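Local atomic coordinates of carbohydrate kinase, FGGY (Novosphingobium aromaticivorans, PDB entry 3H6E), a protein that is probably a carbohydrate kinase of the FGGY family, expected to transfer phosphate to a sugar substrate that is not identified. Residues A[99-104]-A[133-138]; A[109-114]-A[186-191]; A[45-50]-A[89-94]. One frame throughout, in Å; residues are numbered along the deposited sequence.

Contact 1. Residues A[99-104]-A[133-138]; sequences SIPEAV and LWWLDQ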
ATOM      1  N   SER A  99      -6.090  17.109   9.893  1.00 33.38           N
ATOM      2  CA  SER A  99      -5.040  17.668  10.728  1.00 32.73           C
ATOM      3  C   SER A  99      -5.256  17.321  12.198  1.00 32.97           C
ATOM      4  O   SER A  99      -6.386  17.135  12.647  1.00 32.61           O
ATOM      5  CB  SER A  99      -4.996  19.185  10.556  1.00 32.08           C
ATOM      6  OG  SER A  99      -3.964  19.751  11.336  1.00 36.56           O
ATOM      7  N   ILE A 100      -4.162  17.228  12.942  1.00 31.90           N
ATOM      8  CA  ILE A 100      -4.238  17.032  14.382  1.00 32.81           C
ATOM      9  C   ILE A 100      -3.545  18.207  15.062  1.00 31.84           C
ATOM     10  O   ILE A 100      -2.460  18.613  14.646  1.00 32.71           O
ATOM     11  CB  ILE A 100      -3.599  15.692  14.818  1.00 31.17           C
ATOM     12  CG1 ILE A 100      -4.253  14.521  14.069  1.00 31.87           C
ATOM     13  CG2 ILE A 100      -3.719  15.505  16.322  1.00 29.21           C
ATOM     14  CD1 ILE A 100      -4.015  13.153  14.695  1.00 25.55           C
ATOM     15  N   PRO A 101      -4.182  18.774  16.095  1.00 32.28           N
ATOM     16  CA  PRO A 101      -3.636  19.935  16.805  1.00 31.86           C
ATOM     17  C   PRO A 101      -2.193  19.744  17.258  1.00 31.85           C
ATOM     18  O   PRO A 101      -1.819  18.682  17.758  1.00 32.28           O
ATOM     19  CB  PRO A 101      -4.567  20.073  18.010  1.00 31.39           C
ATOM     20  CG  PRO A 101      -5.866  19.545  17.522  1.00 34.18           C
ATOM     21  CD  PRO A 101      -5.515  18.398  16.599  1.00 33.93           C
ATOM     22  N   GLU A 102      -1.402  20.793  17.074  1.00 33.95           N
ATOM     23  CA  GLU A 102       0.022  20.806  17.388  1.00 34.71           C
ATOM     24  C   GLU A 102       0.342  20.249  18.773  1.00 33.88           C
ATOM     25  O   GLU A 102       1.097  19.287  18.904  1.00 33.33           O
ATOM     26  CB  GLU A 102       0.540  22.242  17.274  1.00 36.74           C
ATOM     27  CG  GLU A 102       2.013  22.374  16.938  1.00 42.45           C
ATOM     28  CD  GLU A 102       2.341  23.735  16.341  1.00 50.33           C
ATOM     29  OE1 GLU A 102       1.393  24.462  15.967  1.00 47.74           O
ATOM     30  OE2 GLU A 102       3.544  24.074  16.244  1.00 48.51           O
ATOM     31  N   ALA A 103      -0.229  20.862  19.803  1.00 34.91           N
ATOM     32  CA  ALA A 103       0.072  20.485  21.180  1.00 34.95           C
ATOM     33  C   ALA A 103      -0.303  19.035  21.459  1.00 33.51           C
ATOM     34  O   ALA A 103       0.386  18.341  22.207  1.00 32.77           O
ATOM     35  CB  ALA A 103      -0.633  21.424  22.163  1.00 32.82           C
ATOM     36  N   VAL A 104      -1.403  18.582  20.860  1.00 33.54           N
ATOM     37  CA  VAL A 104      -1.874  17.216  21.064  1.00 32.69           C
ATOM     38  C   VAL A 104      -0.924  16.215  20.422  1.00 30.54           C
ATOM     39  O   VAL A 104      -0.671  15.149  20.977  1.00 31.95           O
ATOM     40  CB  VAL A 104      -3.306  17.010  20.514  1.00 34.88           C
ATOM     41  CG1 VAL A 104      -3.677  15.523  20.513  1.00 33.25           C
ATOM     42  CG2 VAL A 104      -4.309  17.812  21.325  1.00 30.77           C
ATOM     43  N   LEU A 133      -6.157   7.872  17.878  1.00 24.87           N
ATOM     44  CA  LEU A 133      -6.549   7.369  19.190  1.00 26.39           C
ATOM     45  C   LEU A 133      -6.172   8.355  20.288  1.00 28.20           C
ATOM     46  O   LEU A 133      -7.000   8.702  21.129  1.00 28.47           O
ATOM     47  CB  LEU A 133      -5.900   6.008  19.459  1.00 25.43           C
ATOM     48  CG  LEU A 133      -6.737   4.763  19.153  1.00 25.95           C
ATOM     49  CD1 LEU A 133      -7.810   5.055  18.122  1.00 24.13           C
ATOM     50  CD2 LEU A 133      -5.858   3.589  18.721  1.00 25.10           C
ATOM     51  N   TRP A 134      -4.919   8.804  20.273  1.00 26.78           N
ATOM     52  CA  TRP A 134      -4.434   9.763  21.261  1.00 27.98           C
ATOM     53  C   TRP A 134      -5.373  10.957  21.355  1.00 28.17           C
ATOM     54  O   TRP A 134      -5.845  11.311  22.434  1.00 27.97           O
ATOM     55  CB  TRP A 134      -3.033  10.242  20.886  1.00 28.02           C
ATOM     56  CG  TRP A 134      -2.411  11.151  21.899  1.00 30.01           C
ATOM     57  CD1 TRP A 134      -2.412  12.519  21.886  1.00 29.85           C
ATOM     58  CD2 TRP A 134      -1.692  10.761  23.074  1.00 30.09           C
ATOM     59  NE1 TRP A 134      -1.739  13.000  22.979  1.00 30.59           N
ATOM     60  CE2 TRP A 134      -1.289  11.942  23.727  1.00 32.13           C
ATOM     61  CE3 TRP A 134      -1.351   9.528  23.640  1.00 29.17           C
ATOM     62  CZ2 TRP A 134      -0.559  11.927  24.918  1.00 31.23           C
ATOM     63  CZ3 TRP A 134      -0.625   9.515  24.819  1.00 29.44           C
ATOM     64  CH2 TRP A 134      -0.236  10.706  25.445  1.00 30.98           C
ATOM     65  N   TRP A 135      -5.636  11.571  20.208  1.00 27.77           N
ATOM     66  CA  TRP A 135      -6.520  12.724  20.129  1.00 28.49           C
ATOM     67  C   TRP A 135      -7.922  12.357  20.589  1.00 29.86           C
ATOM     68  O   TRP A 135      -8.473  12.987  21.488  1.00 30.75           O
ATOM     69  CB  TRP A 135      -6.552  13.260  18.697  1.00 29.80           C
ATOM     70  CG  TRP A 135      -7.173  14.606  18.565  1.00 32.11           C
ATOM     71  CD1 TRP A 135      -7.287  15.559  19.537  1.00 31.95           C
ATOM     72  CD2 TRP A 135      -7.736  15.174  17.378  1.00 34.43           C
ATOM     73  NE1 TRP A 135      -7.903  16.677  19.033  1.00 32.55           N
ATOM     74  CE2 TRP A 135      -8.185  16.469  17.708  1.00 33.38           C
ATOM     75  CE3 TRP A 135      -7.909  14.711  16.069  1.00 33.09           C
ATOM     76  CZ2 TRP A 135      -8.800  17.305  16.778  1.00 32.36           C
ATOM     77  CZ3 TRP A 135      -8.519  15.543  15.148  1.00 34.57           C
ATOM     78  CH2 TRP A 135      -8.958  16.825  15.507  1.00 34.31           C
ATOM     79  N   LEU A 136      -8.491  11.325  19.975  1.00 31.01           N
ATOM     80  CA  LEU A 136      -9.830  10.862  20.330  1.00 31.75           C
ATOM     81  C   LEU A 136     -10.018  10.669  21.837  1.00 31.07           C
ATOM     82  O   LEU A 136     -11.107  10.888  22.363  1.00 33.37           O
ATOM     83  CB  LEU A 136     -10.166   9.570  19.581  1.00 30.62           C
ATOM     84  CG  LEU A 136     -10.532   9.754  18.108  1.00 30.74           C
ATOM     85  CD1 LEU A 136     -10.644   8.413  17.407  1.00 28.58           C
ATOM     86  CD2 LEU A 136     -11.827  10.543  17.979  1.00 32.74           C
ATOM     87  N   ASP A 137      -8.960  10.254  22.526  1.00 29.87           N
ATOM     88  CA  ASP A 137      -9.025  10.066  23.970  1.00 31.25           C
ATOM     89  C   ASP A 137      -9.327  11.387  24.674  1.00 34.54           C
ATOM     90  O   ASP A 137      -9.841  11.396  25.792  1.00 36.33           O
ATOM     91  CB  ASP A 137      -7.727   9.454  24.507  1.00 30.60           C
ATOM     92  CG  ASP A 137      -7.751   7.927  24.512  1.00 32.03           C
ATOM     93  OD1 ASP A 137      -8.845   7.342  24.355  1.00 31.71           O
ATOM     94  OD2 ASP A 137      -6.677   7.310  24.685  1.00 31.30           O
ATOM     95  N   GLN A 138      -9.012  12.497  24.009  1.00 33.22           N
ATOM     96  CA  GLN A 138      -9.291  13.829  24.544  1.00 32.18           C
ATOM     97  C   GLN A 138     -10.699  14.307  24.201  1.00 34.47           C
ATOM     98  O   GLN A 138     -11.413  14.818  25.062  1.00 33.69           O
ATOM     99  CB  GLN A 138      -8.280  14.849  24.019  1.00 33.45           C
ATOM    100  CG  GLN A 138      -6.901  14.756  24.639  1.00 35.19           C
ATOM    101  CD  GLN A 138      -6.163  16.083  24.589  1.00 40.22           C
ATOM    102  OE1 GLN A 138      -5.087  16.232  25.171  1.00 43.12           O
ATOM    103  NE2 GLN A 138      -6.746  17.062  23.899  1.00 37.66           N
TER
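The loop before helix 102-109 and the first turn of that helix pack against helix 129-139, a helix start packed on a helix in the N-terminal part of this FGGY kinase. The central interaction is a CH-pi contact of Pro101 on the Trp135 face. Trp135 points at the loop, with CG anti to the backbone N (chi1 -167°). Trp135 CB lies 4.1 Å from Val104 CG1, and CG is placed alike. Trp135 CD1 comes closer, 3.7 Å from Val104 CG1. Further out, NE1 lies near CG and CD of Pro101, which crosses the indole at about a right angle. CE2 and CZ2 are the atoms most closely covered: Pro101 CD sits 3.7 Å from the centroid of the Trp135 six-membered ring, 24° off its normal. At the far rim, Trp135 CZ3 lies 3.7 Å from Ser99 O. Ile100 CG2 covers the same face as Pro101, 4.2 Å from Trp135 CD2. The indole is therefore lined by the residues just before the helix, with Pro101 at the N-cap. Val104 divides its two methyls. CG2 meets the amide end of Gln138 tip to tip. Val104 CG1 also lies in plane at the Trp134 edge, 3.5 Å from Trp134 CD1.

Contact 2. Residues A[109-114]-A[186-191]; sequences RSQRDP and SPMAKR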
ATOM      1  N   ARG A 109       3.762  12.417  20.236  1.00 28.31           N
ATOM      2  CA  ARG A 109       5.061  12.119  19.638  1.00 30.27           C
ATOM      3  C   ARG A 109       6.127  11.733  20.661  1.00 30.73           C
ATOM      4  O   ARG A 109       7.006  10.923  20.368  1.00 30.11           O
ATOM      5  CB  ARG A 109       5.556  13.310  18.814  1.00 27.77           C
ATOM      6  CG  ARG A 109       4.935  13.413  17.446  1.00 28.35           C
ATOM      7  CD  ARG A 109       5.428  12.313  16.539  1.00 27.26           C
ATOM      8  NE  ARG A 109       4.672  12.267  15.292  1.00 28.52           N
ATOM      9  CZ  ARG A 109       4.862  13.097  14.273  1.00 26.94           C
ATOM     10  NH1 ARG A 109       5.782  14.046  14.358  1.00 23.74           N
ATOM     11  NH2 ARG A 109       4.127  12.979  13.173  1.00 24.75           N
ATOM     12  N   SER A 110       6.054  12.315  21.855  1.00 30.32           N
ATOM     13  CA  SER A 110       7.115  12.143  22.849  1.00 32.82           C
ATOM     14  C   SER A 110       6.909  10.912  23.724  1.00 30.77           C
ATOM     15  O   SER A 110       7.694  10.651  24.634  1.00 31.94           O
ATOM     16  CB  SER A 110       7.270  13.402  23.718  1.00 33.67           C
ATOM     17  OG  SER A 110       6.053  13.743  24.364  1.00 35.06           O
ATOM     18  N   GLN A 111       5.863  10.150  23.435  1.00 30.35           N
ATOM     19  CA  GLN A 111       5.520   8.989  24.248  1.00 30.02           C
ATOM     20  C   GLN A 111       5.429   7.701  23.408  1.00 28.54           C
ATOM     21  O   GLN A 111       5.106   6.628  23.919  1.00 27.94           O
ATOM     22  CB  GLN A 111       4.238   9.283  25.045  1.00 29.30           C
ATOM     23  CG  GLN A 111       3.385   8.093  25.402  1.00 28.68           C
ATOM     24  CD  GLN A 111       2.451   7.710  24.279  1.00 31.21           C
ATOM     25  OE1 GLN A 111       2.576   8.202  23.155  1.00 30.43           O
ATOM     26  NE2 GLN A 111       1.504   6.834  24.574  1.00 32.12           N
ATOM     27  N   ARG A 112       5.755   7.815  22.123  1.00 27.68           N
ATOM     28  CA  ARG A 112       5.765   6.668  21.212  1.00 25.91           C
ATOM     29  C   ARG A 112       6.896   5.675  21.510  1.00 26.14           C
ATOM     30  O   ARG A 112       7.909   6.027  22.124  1.00 25.01           O
ATOM     31  CB  ARG A 112       5.870   7.150  19.762  1.00 26.81           C
ATOM     32  CG  ARG A 112       4.614   7.834  19.233  1.00 26.45           C
ATOM     33  CD  ARG A 112       4.884   8.550  17.911  1.00 25.23           C
ATOM     34  NE  ARG A 112       4.866   7.655  16.753  1.00 25.37           N
ATOM     35  CZ  ARG A 112       5.949   7.182  16.136  1.00 25.91           C
ATOM     36  NH1 ARG A 112       7.163   7.505  16.559  1.00 25.85           N
ATOM     37  NH2 ARG A 112       5.817   6.383  15.084  1.00 23.56           N
ATOM     38  N   ASP A 113       6.714   4.431  21.074  1.00 24.17           N
ATOM     39  CA  ASP A 113       7.746   3.405  21.205  1.00 23.87           C
ATOM     40  C   ASP A 113       8.864   3.664  20.201  1.00 24.01           C
ATOM     41  O   ASP A 113       8.683   4.433  19.265  1.00 24.35           O
ATOM     42  CB  ASP A 113       7.154   2.015  20.970  1.00 24.41           C
ATOM     43  CG  ASP A 113       6.360   1.515  22.149  1.00 24.84           C
ATOM     44  OD1 ASP A 113       6.602   1.991  23.273  1.00 28.31           O
ATOM     45  OD2 ASP A 113       5.497   0.638  21.956  1.00 26.45           O
ATOM     46  N   PRO A 114      10.027   3.022  20.393  1.00 24.25           N
ATOM     47  CA  PRO A 114      11.139   3.226  19.459  1.00 23.92           C
ATOM     48  C   PRO A 114      10.824   2.588  18.106  1.00 23.97           C
ATOM     49  O   PRO A 114      10.117   1.581  18.057  1.00 23.47           O
ATOM     50  CB  PRO A 114      12.308   2.482  20.126  1.00 23.57           C
ATOM     51  CG  PRO A 114      11.871   2.209  21.532  1.00 22.19           C
ATOM     52  CD  PRO A 114      10.383   2.087  21.472  1.00 23.99           C
ATOM     53  N   SER A 186       2.154  -3.322  20.330  1.00 20.37           N
ATOM     54  CA  SER A 186       3.336  -2.639  20.836  1.00 22.51           C
ATOM     55  C   SER A 186       3.244  -2.384  22.341  1.00 25.60           C
ATOM     56  O   SER A 186       2.147  -2.332  22.908  1.00 25.11           O
ATOM     57  CB  SER A 186       3.545  -1.319  20.097  1.00 23.59           C
ATOM     58  OG  SER A 186       2.428  -0.468  20.256  1.00 23.87           O
ATOM     59  N   PRO A 187       4.404  -2.235  22.996  1.00 25.62           N
ATOM     60  CA  PRO A 187       4.435  -1.868  24.413  1.00 24.80           C
ATOM     61  C   PRO A 187       3.502  -0.696  24.683  1.00 26.11           C
ATOM     62  O   PRO A 187       2.753  -0.717  25.659  1.00 28.50           O
ATOM     63  CB  PRO A 187       5.885  -1.437  24.621  1.00 24.54           C
ATOM     64  CG  PRO A 187       6.653  -2.238  23.636  1.00 25.60           C
ATOM     65  CD  PRO A 187       5.755  -2.442  22.446  1.00 25.59           C
HETATM   66  N   MSE A 188       3.545   0.309  23.815  1.00 25.16           N
HETATM   67  CA  MSE A 188       2.744   1.515  23.993  1.00 27.37           C
HETATM   68  C   MSE A 188       1.245   1.238  23.994  1.00 27.38           C
HETATM   69  O   MSE A 188       0.530   1.660  24.900  1.00 27.24           O
HETATM   70  CB  MSE A 188       3.061   2.548  22.911  1.00 26.22           C
HETATM   71  CG  MSE A 188       2.226   3.812  23.040  1.00 28.49           C
HETATM   72 SE   MSE A 188       2.223   4.950  21.457  1.00 38.58          SE
HETATM   73  CE  MSE A 188       1.374   3.727  20.194  1.00 26.82           C
ATOM     74  N   ALA A 189       0.773   0.539  22.967  1.00 26.89           N
ATOM     75  CA  ALA A 189      -0.653   0.260  22.825  1.00 26.67           C
ATOM     76  C   ALA A 189      -1.185  -0.552  24.004  1.00 25.79           C
ATOM     77  O   ALA A 189      -2.342  -0.410  24.397  1.00 25.48           O
ATOM     78  CB  ALA A 189      -0.926  -0.455  21.514  1.00 23.73           C
ATOM     79  N   LYS A 190      -0.335  -1.411  24.557  1.00 25.69           N
ATOM     80  CA  LYS A 190      -0.700  -2.195  25.731  1.00 26.83           C
ATOM     81  C   LYS A 190      -0.749  -1.290  26.958  1.00 27.53           C
ATOM     82  O   LYS A 190      -1.739  -1.261  27.689  1.00 25.41           O
ATOM     83  CB  LYS A 190       0.297  -3.336  25.947  1.00 22.65           C
ATOM     84  CG  LYS A 190       0.134  -4.476  24.959  1.00 24.71           C
ATOM     85  CD  LYS A 190       1.244  -5.509  25.080  1.00 22.46           C
ATOM     86  CE  LYS A 190       0.917  -6.736  24.231  1.00 23.43           C
ATOM     87  NZ  LYS A 190       2.036  -7.719  24.166  1.00 24.53           N
ATOM     88  N   ARG A 191       0.330  -0.538  27.151  1.00 25.43           N
ATOM     89  CA  ARG A 191       0.486   0.387  28.266  1.00 27.87           C
ATOM     90  C   ARG A 191      -0.726   1.309  28.444  1.00 28.92           C
ATOM     91  O   ARG A 191      -1.238   1.476  29.556  1.00 25.04           O
ATOM     92  CB  ARG A 191       1.733   1.235  28.022  1.00 29.38           C
ATOM     93  CG  ARG A 191       2.609   1.442  29.228  1.00 29.89           C
ATOM     94  CD  ARG A 191       3.714   2.431  28.901  1.00 32.31           C
ATOM     95  NE  ARG A 191       3.173   3.726  28.495  1.00 33.62           N
ATOM     96  CZ  ARG A 191       3.368   4.283  27.306  1.00 32.31           C
ATOM     97  NH1 ARG A 191       4.106   3.666  26.393  1.00 33.27           N
ATOM     98  NH2 ARG A 191       2.833   5.461  27.031  1.00 33.36           N
TER
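This is a helix-capping contact: a carboxylate in the loop between helices 102-109 and 115-118 binds the N-terminus of the short helix 187-191. It is a partly buried contact in the N-terminal domain. Asp113 has CG anti to the carbonyl carbon (chi1 -76°), which sends its carboxylate to the first turn. Asp113 OD2 accepts from Met188 N at 2.7 Å through its syn lone pair, and the bond is fairly straight at 157°. Asp113 OD2 also sits against the Pro187 ring, 3.1 Å from Pro187 CD. Ser186 is the N-cap. Ser186 OG accepts a weak capping bond from Ala189 N at 3.3 Å and is also hydrogen-bonded to Asp176 O. Two side-chain acceptors, Asp113 from the loop and Ser186 from the helix's own N-cap, thus hold the N-H groups of Met188 and Ala189. Met188, a selenomethionine, starts out toward the loop, then bends at chi3 (63°) so that its end turns away. Met188 SE packs 3.9 Å from Arg112 CA, while the Arg112 guanidinium is salt-bridged to Asp176. The Gln111 side chain crosses Met188 at about a right angle and slides past Arg191 in the opposite direction. Arg191 NH1 stays 4.3 Å from Asp113 OD1, beyond a salt bridge. The helix N-terminus and this nearby positive charge would both be expected to stabilise the ionised form of Asp113.

Contact 3. Residues A[45-50]-A[89-94]; sequences IRRLDA and LAFPPL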
ATOM      1  N   ILE A  45     -13.869  18.724  11.317  1.00 54.19           N
ATOM      2  CA  ILE A  45     -13.155  17.455  11.370  1.00 49.98           C
ATOM      3  C   ILE A  45     -13.564  16.552  10.209  1.00 48.61           C
ATOM      4  O   ILE A  45     -14.715  16.122  10.122  1.00 48.43           O
ATOM      5  CB  ILE A  45     -13.446  16.721  12.690  1.00 48.13           C
ATOM      6  CG1 ILE A  45     -12.983  17.561  13.880  1.00 49.44           C
ATOM      7  CG2 ILE A  45     -12.780  15.357  12.705  1.00 45.29           C
ATOM      8  CD1 ILE A  45     -12.974  16.801  15.192  1.00 46.51           C
ATOM      9  N   ARG A  46     -12.619  16.268   9.318  1.00 45.61           N
ATOM     10  CA  ARG A  46     -12.887  15.412   8.165  1.00 43.55           C
ATOM     11  C   ARG A  46     -13.010  13.945   8.573  1.00 42.59           C
ATOM     12  O   ARG A  46     -12.209  13.436   9.355  1.00 38.76           O
ATOM     13  CB  ARG A  46     -11.809  15.595   7.094  1.00 42.72           C
ATOM     14  CG  ARG A  46     -12.104  16.732   6.127  1.00 46.82           C
ATOM     15  CD  ARG A  46     -10.879  17.602   5.882  1.00 45.54           C
ATOM     16  NE  ARG A  46      -9.848  16.928   5.099  1.00 44.05           N
ATOM     17  CZ  ARG A  46      -8.593  17.357   5.000  1.00 42.85           C
ATOM     18  NH1 ARG A  46      -8.211  18.455   5.641  1.00 41.55           N
ATOM     19  NH2 ARG A  46      -7.717  16.688   4.264  1.00 39.98           N
ATOM     20  N   ARG A  47     -14.025  13.277   8.035  1.00 43.19           N
ATOM     21  CA  ARG A  47     -14.336  11.907   8.424  1.00 42.19           C
ATOM     22  C   ARG A  47     -14.515  11.004   7.215  1.00 41.45           C
ATOM     23  O   ARG A  47     -14.911  11.459   6.141  1.00 42.35           O
ATOM     24  CB  ARG A  47     -15.618  11.877   9.262  1.00 42.22           C
ATOM     25  CG  ARG A  47     -15.706  12.976  10.309  1.00 43.45           C
ATOM     26  CD  ARG A  47     -14.806  12.685  11.489  1.00 40.99           C
ATOM     27  NE  ARG A  47     -15.503  11.942  12.535  1.00 42.93           N
ATOM     28  CZ  ARG A  47     -15.737  12.417  13.755  1.00 44.83           C
ATOM     29  NH1 ARG A  47     -15.317  13.629  14.088  1.00 46.33           N
ATOM     30  NH2 ARG A  47     -16.377  11.678  14.649  1.00 40.74           N
ATOM     31  N   LEU A  48     -14.212   9.722   7.394  1.00 39.50           N
ATOM     32  CA  LEU A  48     -14.631   8.705   6.441  1.00 40.45           C
ATOM     33  C   LEU A  48     -16.147   8.601   6.535  1.00 43.41           C
ATOM     34  O   LEU A  48     -16.701   8.534   7.633  1.00 41.93           O
ATOM     35  CB  LEU A  48     -13.990   7.358   6.774  1.00 40.26           C
ATOM     36  CG  LEU A  48     -12.642   7.025   6.128  1.00 37.91           C
ATOM     37  CD1 LEU A  48     -11.849   8.281   5.807  1.00 38.21           C
ATOM     38  CD2 LEU A  48     -11.847   6.085   7.026  1.00 32.00           C
ATOM     39  N   ASP A  49     -16.823   8.608   5.393  1.00 43.82           N
ATOM     40  CA  ASP A  49     -18.279   8.601   5.391  1.00 44.36           C
ATOM     41  C   ASP A  49     -18.823   7.186   5.519  1.00 44.89           C
ATOM     42  O   ASP A  49     -19.274   6.596   4.539  1.00 47.05           O
ATOM     43  CB  ASP A  49     -18.823   9.266   4.128  1.00 48.28           C
ATOM     44  CG  ASP A  49     -20.277   9.674   4.266  1.00 51.01           C
ATOM     45  OD1 ASP A  49     -20.940   9.201   5.216  1.00 49.46           O
ATOM     46  OD2 ASP A  49     -20.752  10.468   3.425  1.00 51.78           O
ATOM     47  N   ALA A  50     -18.785   6.654   6.736  1.00 44.48           N
ATOM     48  CA  ALA A  50     -19.218   5.286   7.001  1.00 44.68           C
ATOM     49  C   ALA A  50     -20.716   5.067   6.780  1.00 46.26           C
ATOM     50  O   ALA A  50     -21.106   4.171   6.032  1.00 46.71           O
ATOM     51  CB  ALA A  50     -18.815   4.859   8.414  1.00 41.84           C
ATOM     52  N   LEU A  89     -21.746   1.658  15.643  1.00 35.15           N
ATOM     53  CA  LEU A  89     -20.726   2.635  15.283  1.00 35.51           C
ATOM     54  C   LEU A  89     -20.849   3.901  16.132  1.00 35.87           C
ATOM     55  O   LEU A  89     -21.850   4.614  16.065  1.00 35.93           O
ATOM     56  CB  LEU A  89     -20.797   2.988  13.800  1.00 34.40           C
ATOM     57  CG  LEU A  89     -19.713   3.986  13.386  1.00 36.96           C
ATOM     58  CD1 LEU A  89     -18.333   3.335  13.488  1.00 34.67           C
ATOM     59  CD2 LEU A  89     -19.962   4.537  11.986  1.00 36.18           C
ATOM     60  N   ALA A  90     -19.822   4.172  16.928  1.00 33.77           N
ATOM     61  CA  ALA A  90     -19.828   5.324  17.816  1.00 33.55           C
ATOM     62  C   ALA A  90     -19.874   6.637  17.036  1.00 35.20           C
ATOM     63  O   ALA A  90     -20.476   7.614  17.484  1.00 36.95           O
ATOM     64  CB  ALA A  90     -18.617   5.287  18.729  1.00 32.56           C
ATOM     65  N   PHE A  91     -19.240   6.647  15.867  1.00 34.94           N
ATOM     66  CA  PHE A  91     -19.177   7.832  15.016  1.00 35.46           C
ATOM     67  C   PHE A  91     -18.372   7.515  13.758  1.00 36.74           C
ATOM     68  O   PHE A  91     -17.625   6.536  13.728  1.00 36.43           O
ATOM     69  CB  PHE A  91     -18.531   9.001  15.767  1.00 34.87           C
ATOM     70  CG  PHE A  91     -17.210   8.660  16.403  1.00 36.08           C
ATOM     71  CD1 PHE A  91     -17.069   8.657  17.782  1.00 35.91           C
ATOM     72  CD2 PHE A  91     -16.111   8.334  15.621  1.00 35.84           C
ATOM     73  CE1 PHE A  91     -15.856   8.341  18.368  1.00 35.03           C
ATOM     74  CE2 PHE A  91     -14.898   8.016  16.199  1.00 33.70           C
ATOM     75  CZ  PHE A  91     -14.771   8.018  17.574  1.00 34.56           C
ATOM     76  N   PRO A  92     -18.520   8.338  12.711  1.00 38.15           N
ATOM     77  CA  PRO A  92     -17.674   8.120  11.532  1.00 39.84           C
ATOM     78  C   PRO A  92     -16.195   8.262  11.894  1.00 38.14           C
ATOM     79  O   PRO A  92     -15.831   9.199  12.609  1.00 37.09           O
ATOM     80  CB  PRO A  92     -18.100   9.246  10.583  1.00 39.31           C
ATOM     81  CG  PRO A  92     -19.476   9.620  11.031  1.00 39.28           C
ATOM     82  CD  PRO A  92     -19.466   9.450  12.518  1.00 36.30           C
ATOM     83  N   PRO A  93     -15.355   7.331  11.420  1.00 36.68           N
ATOM     84  CA  PRO A  93     -13.913   7.384  11.673  1.00 34.35           C
ATOM     85  C   PRO A  93     -13.297   8.643  11.085  1.00 35.18           C
ATOM     86  O   PRO A  93     -13.833   9.216  10.138  1.00 36.70           O
ATOM     87  CB  PRO A  93     -13.382   6.150  10.941  1.00 34.28           C
ATOM     88  CG  PRO A  93     -14.547   5.229  10.854  1.00 36.94           C
ATOM     89  CD  PRO A  93     -15.737   6.124  10.667  1.00 38.06           C
ATOM     90  N   LEU A  94     -12.178   9.067  11.656  1.00 35.31           N
ATOM     91  CA  LEU A  94     -11.478  10.248  11.182  1.00 35.86           C
ATOM     92  C   LEU A  94     -10.848   9.985   9.822  1.00 33.67           C
ATOM     93  O   LEU A  94     -10.389   8.877   9.547  1.00 32.43           O
ATOM     94  CB  LEU A  94     -10.388  10.655  12.177  1.00 32.86           C
ATOM     95  CG  LEU A  94     -10.797  11.283  13.510  1.00 36.25           C
ATOM     96  CD1 LEU A  94     -11.918  10.500  14.174  1.00 37.64           C
ATOM     97  CD2 LEU A  94      -9.591  11.391  14.438  1.00 32.46           C
TER
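Pro92 O is the best-held polar atom, and two N-H groups of one guanidinium grip it. Arg47 NE gives the strong bond, 2.8 Å to Pro92 O with an N-H...O angle of 151°. Arg47 NH2 adds a weak one, 3.3 Å to Pro92 O. NE approaches from above the carbonyl plane, 37° out of it, while Pro92 O lies near the guanidinium plane. The motif is a single beta bridge between Arg47 and Leu94. The two segments run in opposite directions, so Leu48 lies near Pro93 and Ala50 near Pro92. The bridge joins the short strand 46-47 to the loop that leads toward helix 102-109 in the N-terminal domain. One cross-segment backbone bond goes with it, Leu48 N to Pro93 O at 2.8 Å.

The Arg47 chain bends at chi2 and again at chi3, which folds the guanidinium back along the loop. Leu94 CD1 lies over one face of this group, 4.2 Å from Arg47 NE. Phe91 crosses it at about a right angle, with ring and guanidinium planes 82° apart. There Arg47 NH2 is 3.5 Å from Phe91 CD2. The group is thus fixed by its bonds to the carbonyl and by neighbours on two sides.

Beyond the bridge, Asp49 centres an inverse gamma turn, and its OD1 caps Asp52 N at the start of helix 50-63. Leu48 O packs 3.3 Å from Pro92 CB. Trp152 of helix 152-159 lies against both Leu48 and Pro93. The turn brings the first residue of helix 50-63 back over the loop, where the Ala50 methyl touches both Leu89 and Pro93: Ala50 CB is 3.8 Å from Leu89 CD2 and 4.0 Å from Pro93 CD.

Overall arrangement
Contact 1 lies between the other two. Its centre is about 15 Å from the centre of each. Helix 129-139 makes the connection with different residues. The Trp134 indole packs on the Gln111 side chain of contact 2. Leu136 CD2 meets contact 3 at Leu94 CD1, 3.8 Å away, and Trp135 CH2 reaches Ile45 CD1 at 4.0 Å. Contacts 2 and 3 do not touch; their nearest atoms are about 14 Å apart. Along the chain, the segments of contacts 1 and 2 alternate, whereas contact 3 closes before either opens. All three join parts of the N-terminal domain: packing in contact 1, helix-end hydrogen bonding in contact 2 and a beta bridge in contact 3.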